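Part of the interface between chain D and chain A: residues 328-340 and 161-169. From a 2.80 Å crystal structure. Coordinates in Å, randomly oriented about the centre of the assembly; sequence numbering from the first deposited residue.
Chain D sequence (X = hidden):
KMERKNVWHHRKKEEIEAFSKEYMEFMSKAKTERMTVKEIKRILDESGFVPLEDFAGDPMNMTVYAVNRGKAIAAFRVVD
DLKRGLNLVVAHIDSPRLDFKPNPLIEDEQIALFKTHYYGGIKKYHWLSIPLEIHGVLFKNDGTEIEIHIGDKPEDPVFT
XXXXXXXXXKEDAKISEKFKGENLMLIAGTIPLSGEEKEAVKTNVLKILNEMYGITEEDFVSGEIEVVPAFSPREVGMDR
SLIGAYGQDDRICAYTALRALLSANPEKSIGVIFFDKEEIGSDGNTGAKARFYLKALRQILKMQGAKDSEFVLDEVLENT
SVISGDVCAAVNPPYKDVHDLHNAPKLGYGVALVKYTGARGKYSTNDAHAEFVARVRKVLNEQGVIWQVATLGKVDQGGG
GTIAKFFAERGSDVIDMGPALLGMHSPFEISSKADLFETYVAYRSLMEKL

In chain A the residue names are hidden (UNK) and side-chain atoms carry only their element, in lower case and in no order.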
# COMPACT_ATOMS: atom_id res chain seq x y z
N CYS D 328 34.75 20.41 2.98
CA CYS D 328 33.99 19.36 3.63
C CYS D 328 32.75 19.98 4.28
O CYS D 328 32.44 21.14 4.03
CB CYS D 328 34.85 18.65 4.67
SG CYS D 328 35.79 19.75 5.74
N ALA D 329 32.05 19.22 5.11
CA ALA D 329 30.84 19.74 5.74
C ALA D 329 31.00 19.94 7.24
O ALA D 329 31.45 19.04 7.96
CB ALA D 329 29.65 18.82 5.46
N ALA D 330 30.61 21.12 7.71
CA ALA D 330 30.68 21.45 9.12
C ALA D 330 29.37 21.02 9.78
O ALA D 330 28.32 21.05 9.14
CB ALA D 330 30.88 22.95 9.30
N VAL D 331 29.43 20.60 11.04
CA VAL D 331 28.21 20.19 11.71
C VAL D 331 27.23 21.36 11.77
O VAL D 331 27.52 22.40 12.35
CB VAL D 331 28.51 19.63 13.14
CG1 VAL D 331 29.77 20.24 13.70
CG2 VAL D 331 27.32 19.88 14.06
N ASN D 332 26.08 21.16 11.13
CA ASN D 332 24.99 22.13 11.05
C ASN D 332 23.98 21.68 12.11
O ASN D 332 23.22 20.73 11.90
CB ASN D 332 24.38 22.04 9.65
CG ASN D 332 23.32 23.08 9.38
OD1 ASN D 332 22.98 23.33 8.23
ND2 ASN D 332 22.78 23.69 10.44
N PRO D 333 23.96 22.36 13.27
CA PRO D 333 23.07 22.04 14.39
C PRO D 333 21.70 21.41 14.10
O PRO D 333 21.44 20.27 14.52
CB PRO D 333 22.97 23.37 15.13
CG PRO D 333 24.37 23.88 14.99
CD PRO D 333 24.64 23.64 13.51
N PRO D 334 20.81 22.11 13.39
CA PRO D 334 19.51 21.48 13.12
C PRO D 334 19.60 20.13 12.42
O PRO D 334 18.63 19.38 12.40
CB PRO D 334 18.79 22.53 12.28
CG PRO D 334 19.90 23.26 11.60
CD PRO D 334 20.90 23.42 12.73
N TYR D 335 20.77 19.81 11.85
CA TYR D 335 20.95 18.54 11.16
C TYR D 335 22.19 17.80 11.66
O TYR D 335 22.81 17.05 10.91
CB TYR D 335 21.09 18.77 9.65
CG TYR D 335 20.05 19.71 9.09
CD1 TYR D 335 20.43 20.88 8.43
CD2 TYR D 335 18.69 19.45 9.25
CE1 TYR D 335 19.48 21.78 7.95
CE2 TYR D 335 17.73 20.35 8.78
CZ TYR D 335 18.14 21.51 8.14
OH TYR D 335 17.20 22.42 7.71
N LYS D 336 22.55 18.01 12.92
CA LYS D 336 23.72 17.35 13.49
C LYS D 336 23.68 15.83 13.34
O LYS D 336 24.72 15.18 13.32
CB LYS D 336 23.86 17.71 14.97
CG LYS D 336 22.86 16.97 15.85
CD LYS D 336 23.11 17.18 17.34
CE LYS D 336 22.58 18.51 17.81
NZ LYS D 336 22.57 18.57 19.30
N ASP D 337 22.48 15.26 13.25
CA ASP D 337 22.31 13.81 13.15
C ASP D 337 22.95 13.13 11.95
O ASP D 337 23.11 11.91 11.94
CB ASP D 337 20.82 13.45 13.18
CG ASP D 337 20.33 13.08 14.57
OD1 ASP D 337 19.14 12.74 14.71
OD2 ASP D 337 21.15 13.13 15.52
N VAL D 338 23.32 13.90 10.94
CA VAL D 338 23.94 13.35 9.74
C VAL D 338 25.44 13.09 9.90
O VAL D 338 26.07 12.42 9.07
CB VAL D 338 23.73 14.31 8.56
CG1 VAL D 338 24.23 13.69 7.30
CG2 VAL D 338 22.26 14.64 8.42
N HIS D 339 26.01 13.61 10.99
CA HIS D 339 27.44 13.47 11.26
C HIS D 339 27.81 12.61 12.45
O HIS D 339 26.98 12.31 13.31
CB HIS D 339 28.06 14.84 11.52
CG HIS D 339 28.43 15.59 10.28
ND1 HIS D 339 29.37 15.13 9.39
CD2 HIS D 339 28.01 16.78 9.80
CE1 HIS D 339 29.51 16.00 8.41
NE2 HIS D 339 28.70 17.01 8.63
N ASP D 340 29.08 12.24 12.48
CA ASP D 340 29.64 11.47 13.58
C ASP D 340 30.46 12.52 14.34
O ASP D 340 31.64 12.70 14.07
CB ASP D 340 30.55 10.36 13.06
CG ASP D 340 31.50 9.84 14.12
OD1 ASP D 340 31.13 9.85 15.31
OD2 ASP D 340 32.61 9.41 13.75
N UNK A 161 20.22 30.89 7.17
CA UNK A 161 19.72 29.64 7.70
C UNK A 161 20.28 28.72 6.63
O UNK A 161 19.65 28.49 5.61
c UNK A 161 18.18 29.59 7.71
c UNK A 161 16.11 30.91 8.42
c UNK A 161 17.62 30.79 8.48
c UNK A 161 17.71 28.30 8.34
N UNK A 162 21.51 28.22 6.84
CA UNK A 162 22.19 27.32 5.90
C UNK A 162 21.49 25.98 5.70
O UNK A 162 21.29 25.24 6.65
c UNK A 162 22.32 28.42 8.06
c UNK A 162 23.27 27.26 8.01
c UNK A 162 23.58 27.15 6.53
N UNK A 163 21.11 25.69 4.46
CA UNK A 163 20.43 24.44 4.16
C UNK A 163 21.45 23.32 4.14
O UNK A 163 22.61 23.55 3.81
o UNK A 163 18.56 22.55 3.38
c UNK A 163 19.73 24.53 2.80
c UNK A 163 18.97 23.27 2.45
o UNK A 163 18.76 23.01 1.25
N UNK A 164 21.02 22.11 4.52
CA UNK A 164 21.91 20.94 4.56
C UNK A 164 22.45 20.64 3.18
O UNK A 164 21.70 20.64 2.20
c UNK A 164 20.92 17.37 5.85
c UNK A 164 21.88 18.41 5.29
c UNK A 164 21.14 19.73 5.08
c UNK A 164 23.03 18.61 6.25
N UNK A 165 23.76 20.37 3.09
CA UNK A 165 24.36 20.07 1.79
C UNK A 165 23.68 18.85 1.17
O UNK A 165 23.32 17.91 1.88
c UNK A 165 25.99 17.46 2.65
c UNK A 165 26.53 18.85 2.88
c UNK A 165 28.02 18.85 2.63
c UNK A 165 25.88 19.85 1.92
N UNK A 166 23.50 18.85 -0.15
CA UNK A 166 22.85 17.74 -0.84
C UNK A 166 23.48 16.36 -0.65
O UNK A 166 22.78 15.35 -0.61
c UNK A 166 24.07 19.04 -2.39
c UNK A 166 22.85 18.19 -2.29
c UNK A 166 24.00 19.85 -1.12
N UNK A 167 24.80 16.32 -0.51
CA UNK A 167 25.53 15.07 -0.36
C UNK A 167 25.08 14.21 0.82
O UNK A 167 25.15 12.98 0.76
c UNK A 167 27.02 15.34 -0.20
c UNK A 167 27.00 17.53 -1.59
n UNK A 167 28.81 16.31 -1.68
n UNK A 167 27.92 18.12 -2.41
c UNK A 167 29.01 17.36 -2.45
c UNK A 167 27.55 16.38 -1.13
N UNK A 168 24.64 14.85 1.89
CA UNK A 168 24.22 14.12 3.07
C UNK A 168 22.72 14.15 3.29
O UNK A 168 22.23 13.59 4.27
c UNK A 168 24.95 14.68 4.30
c UNK A 168 27.06 13.56 3.55
c UNK A 168 26.26 14.02 4.74
c UNK A 168 27.05 14.99 5.58
N UNK A 169 22.00 14.79 2.37
CA UNK A 169 20.54 14.88 2.45
C UNK A 169 20.00 13.67 1.70
O UNK A 169 19.80 13.72 0.49
o UNK A 169 18.54 17.69 2.83
c UNK A 169 20.06 16.18 1.80
c UNK A 169 18.67 16.59 2.25
o UNK A 169 17.72 15.81 2.03

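Position 161 of chain A carries four side-chain carbons that fork at the first, one arm being two carbons long. This beta-branched, aliphatic pattern is isoleucine, and the end of Ile A161 leads away from this stretch of chain D. At position 162 three carbons close a ring onto the backbone N. The backbone O of position 162 lies 3.0 Å from OD1 of Asn D332, whose amide is probably turned over in the model; with the amide turned back, the pair may be a hydrogen bond. The same O sits at the edge of the Tyr D335 ring, 4.1 Å from CE1 of Tyr D335. The closed ring defines proline, Pro A162.

Position 163 has two carbons, the second bearing two oxygens, a short carboxylate and hence aspartate. Its CB points away from chain D, and OD1 of Asp A163 turns back on its own chain to accept a weak hydrogen bond from the backbone N of position 164, at 2.7 Å. That next side chain has four carbons forked at the second. Its CB lies 3.6 Å from CD1 of Tyr D335, and the branching identifies leucine; CD2 of Leu A164 then reaches to 4.0 Å from CG2 of Val D338.

Position 165 repeats the four-carbon fork at the second atom. Although its CB points sideways, one carbon at the end of the fork comes within 3.3 Å of CB of Ala D329, a close apolar contact. The residue is again leucine, and the carbon is CD2 of Leu A165. Position 166, with three carbons cyclised onto N, is proline, and Pro A166 is out of reach of this stretch. Position 167 shows one carbon followed by a five-membered ring of three carbons and two nitrogens, an imidazole; His A167 makes no contact with this stretch.

At position 168 four carbons fork at the second once more. CB points toward chain D and packs 3.2 Å from CG1 of Val D338. The residue is leucine, and CD2 of Leu A168 lies 3.9 Å from CE1 of His D339, forming an off-centre CH-pi contact with the imidazole. Position 169 has two carbons, the second with two oxygens: Asp A169, which stays clear of the opposing stretch.

The contact is mainly apolar and buries 440 Å² over both sides. Backbone hydrogen bonds from Tyr D335 N to Asn D332 O (2.6 Å) and from Val D338 N to Tyr D335 O (3.2 Å) support the compact turn that presents Tyr D335 and Val D338 to chain A. Val D338 bridges Leu A164 and Leu A168.

Chain A, residues 161-169: IPDLLPHLD
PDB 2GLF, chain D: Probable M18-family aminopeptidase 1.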